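Local atomic coordinates of acyl-coenzyme A oxidase 1 (Yarrowia lipolytica, PDB entry 5Y9D), a protein that oxidises acyl-CoA to the trans-2-enoyl-CoA with bound FAD, passing the electrons to oxygen to give hydrogen peroxide in peroxisomal fatty acid beta-oxidation. Residues Tyr80-Asn83 against Leu84-Arg88. Numbering follows the deposited sequence.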
ATOM      1  N   TYR A  80     -18.321  -5.865  -2.483  1.00 27.88           N
ATOM      2  CA  TYR A  80     -17.657  -4.935  -1.609  1.00 27.15           C
ATOM      3  C   TYR A  80     -18.308  -4.902  -0.226  1.00 28.16           C
ATOM      4  O   TYR A  80     -17.652  -4.624   0.767  1.00 26.67           O
ATOM      5  CB  TYR A  80     -17.688  -3.553  -2.208  1.00 26.57           C
ATOM      6  CG  TYR A  80     -16.917  -3.434  -3.495  1.00 25.19           C
ATOM      7  CD1 TYR A  80     -15.570  -3.731  -3.553  1.00 25.36           C
ATOM      8  CD2 TYR A  80     -17.539  -3.013  -4.651  1.00 25.08           C
ATOM      9  CE1 TYR A  80     -14.856  -3.611  -4.736  1.00 24.99           C
ATOM     10  CE2 TYR A  80     -16.844  -2.908  -5.829  1.00 26.03           C
ATOM     11  CZ  TYR A  80     -15.501  -3.194  -5.865  1.00 26.18           C
ATOM     12  OH  TYR A  80     -14.831  -3.040  -7.057  1.00 27.68           O
ATOM     13  N   ASP A  81     -19.603  -5.192  -0.194  1.00 29.45           N
ATOM     14  CA  ASP A  81     -20.396  -5.176   1.016  1.00 31.69           C
ATOM     15  C   ASP A  81     -20.305  -6.497   1.819  1.00 29.28           C
ATOM     16  O   ASP A  81     -20.804  -6.562   2.912  1.00 26.32           O
ATOM     17  CB  ASP A  81     -21.873  -4.917   0.651  1.00 35.20           C
ATOM     18  CG  ASP A  81     -22.101  -3.546  -0.014  1.00 38.96           C
ATOM     19  OD1 ASP A  81     -21.678  -2.505   0.557  1.00 38.82           O
ATOM     20  OD2 ASP A  81     -22.720  -3.513  -1.114  1.00 40.88           O
ATOM     21  N   CYS A  82     -19.666  -7.528   1.266  1.00 29.70           N
ATOM     22  CA  CYS A  82     -19.616  -8.858   1.882  1.00 30.29           C
ATOM     23  C   CYS A  82     -18.819  -8.970   3.178  1.00 31.51           C
ATOM     24  O   CYS A  82     -17.630  -8.575   3.229  1.00 31.30           O
ATOM     25  CB  CYS A  82     -19.030  -9.862   0.890  1.00 31.52           C
ATOM     26  SG  CYS A  82     -20.299 -10.397  -0.286  1.00 37.96           S
ATOM     27  N   ASN A  83     -19.445  -9.567   4.205  1.00 28.55           N
ATOM     28  CA  ASN A  83     -18.684 -10.029   5.376  1.00 26.55           C
ATOM     29  C   ASN A  83     -17.956 -11.331   5.044  1.00 25.90           C
ATOM     30  O   ASN A  83     -18.254 -11.972   4.040  1.00 23.40           O
ATOM     31  CB  ASN A  83     -19.573 -10.132   6.646  1.00 25.91           C
ATOM     32  CG  ASN A  83     -20.563 -11.283   6.618  1.00 27.32           C
ATOM     33  OD1 ASN A  83     -20.179 -12.464   6.533  1.00 31.99           O
ATOM     34  ND2 ASN A  83     -21.837 -10.964   6.759  1.00 26.47           N
ATOM     35  N   LEU A  84     -17.022 -11.729   5.902  1.00 26.61           N
ATOM     36  CA  LEU A  84     -16.175 -12.914   5.674  1.00 27.47           C
ATOM     37  C   LEU A  84     -16.985 -14.213   5.507  1.00 28.12           C
ATOM     38  O   LEU A  84     -16.730 -15.019   4.603  1.00 28.94           O
ATOM     39  CB  LEU A  84     -15.169 -13.028   6.811  1.00 29.82           C
ATOM     40  CG  LEU A  84     -14.082 -14.102   6.911  1.00 33.33           C
ATOM     41  CD1 LEU A  84     -12.985 -13.618   7.847  1.00 33.98           C
ATOM     42  CD2 LEU A  84     -14.618 -15.440   7.424  1.00 35.52           C
ATOM     43  N   GLN A  85     -17.981 -14.421   6.347  1.00 27.36           N
ATOM     44  CA  GLN A  85     -18.828 -15.609   6.190  1.00 27.04           C
ATOM     45  C   GLN A  85     -19.587 -15.594   4.827  1.00 26.84           C
ATOM     46  O   GLN A  85     -19.702 -16.608   4.197  1.00 32.00           O
ATOM     47  CB  GLN A  85     -19.776 -15.765   7.393  1.00 26.33           C
ATOM     48  CG  GLN A  85     -19.080 -15.911   8.748  1.00 25.82           C
ATOM     49  CD  GLN A  85     -18.561 -14.594   9.397  1.00 28.37           C
ATOM     50  OE1 GLN A  85     -18.963 -13.458   9.055  1.00 26.69           O
ATOM     51  NE2 GLN A  85     -17.644 -14.756  10.351  1.00 28.08           N
ATOM     52  N   GLN A  86     -20.044 -14.444   4.348  1.00 27.05           N
ATOM     53  CA  GLN A  86     -20.630 -14.330   3.016  1.00 26.94           C
ATOM     54  C   GLN A  86     -19.624 -14.524   1.871  1.00 26.55           C
ATOM     55  O   GLN A  86     -19.955 -15.146   0.845  1.00 25.30           O
ATOM     56  CB  GLN A  86     -21.281 -12.956   2.827  1.00 30.47           C
ATOM     57  CG  GLN A  86     -22.575 -12.739   3.610  1.00 35.69           C
ATOM     58  CD  GLN A  86     -22.912 -11.263   3.881  1.00 42.35           C
ATOM     59  OE1 GLN A  86     -22.102 -10.322   3.661  1.00 44.68           O
ATOM     60  NE2 GLN A  86     -24.112 -11.055   4.399  1.00 47.11           N
ATOM     61  N   ALA A  87     -18.421 -13.961   2.010  1.00 24.69           N
ATOM     62  CA  ALA A  87     -17.370 -14.192   1.030  1.00 24.92           C
ATOM     63  C   ALA A  87     -17.005 -15.663   0.946  1.00 25.04           C
ATOM     64  O   ALA A  87     -16.767 -16.194  -0.144  1.00 24.70           O
ATOM     65  CB  ALA A  87     -16.128 -13.406   1.363  1.00 24.51           C
ATOM     66  N   ARG A  88     -16.924 -16.291   2.107  1.00 25.06           N
ATOM     67  CA  ARG A  88     -16.472 -17.675   2.203  1.00 27.27           C
ATOM     68  C   ARG A  88     -17.406 -18.559   1.407  1.00 27.92           C
ATOM     69  O   ARG A  88     -16.964 -19.339   0.585  1.00 26.38           O
ATOM     70  CB  ARG A  88     -16.460 -18.140   3.656  1.00 25.76           C
ATOM     71  CG  ARG A  88     -15.264 -17.677   4.457  1.00 24.90           C
ATOM     72  CD  ARG A  88     -13.960 -18.254   3.973  1.00 25.21           C
ATOM     73  NE  ARG A  88     -12.821 -17.774   4.774  1.00 25.23           N
ATOM     74  CZ  ARG A  88     -12.369 -18.371   5.870  1.00 25.98           C
ATOM     75  NH1 ARG A  88     -11.337 -17.867   6.526  1.00 27.54           N
ATOM     76  NH2 ARG A  88     -12.950 -19.471   6.341  1.00 27.19           N
TER
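Cys82, two residues before helix 84-98, touches Gln86 in its first turn: its SG lies 4.1 Å from Gln86 CB, and its CA passes close to the glutamine's amide oxygen. Asn83, next along the chain, carries most of the contact. With chi1 at 72° its CG lies on the side between the backbone nitrogen and the carbonyl, which brings the amide over the first turn, where Asn83 OD1 accepts from Gln86 N at 3.0 Å, the donor standing well above the carbonyl plane. Gln86 answers with its own side chain, reaching out straight past CG, and its OE1 accepts from Asn83 N at 2.8 Å in a fairly straight bond (161°). The two amide groups also stack, their planes 18° apart. Asn83 O, meanwhile, accepts from Ala87 N at 2.8 Å, an i to i+4 bond of the helical kind. Were Asn83 replaced by alanine, Gln86 N would probably lose its side-chain acceptor and the glutamine amide its stacking partner, fraying the helix start. At the subunit interface, Asn83 also packs on Asn83 of the second subunit. Reciprocal bonds between the N-cap residue and the residue three positions on define the capping box, which here starts helix 84-98 of the oxidase's N-terminal region.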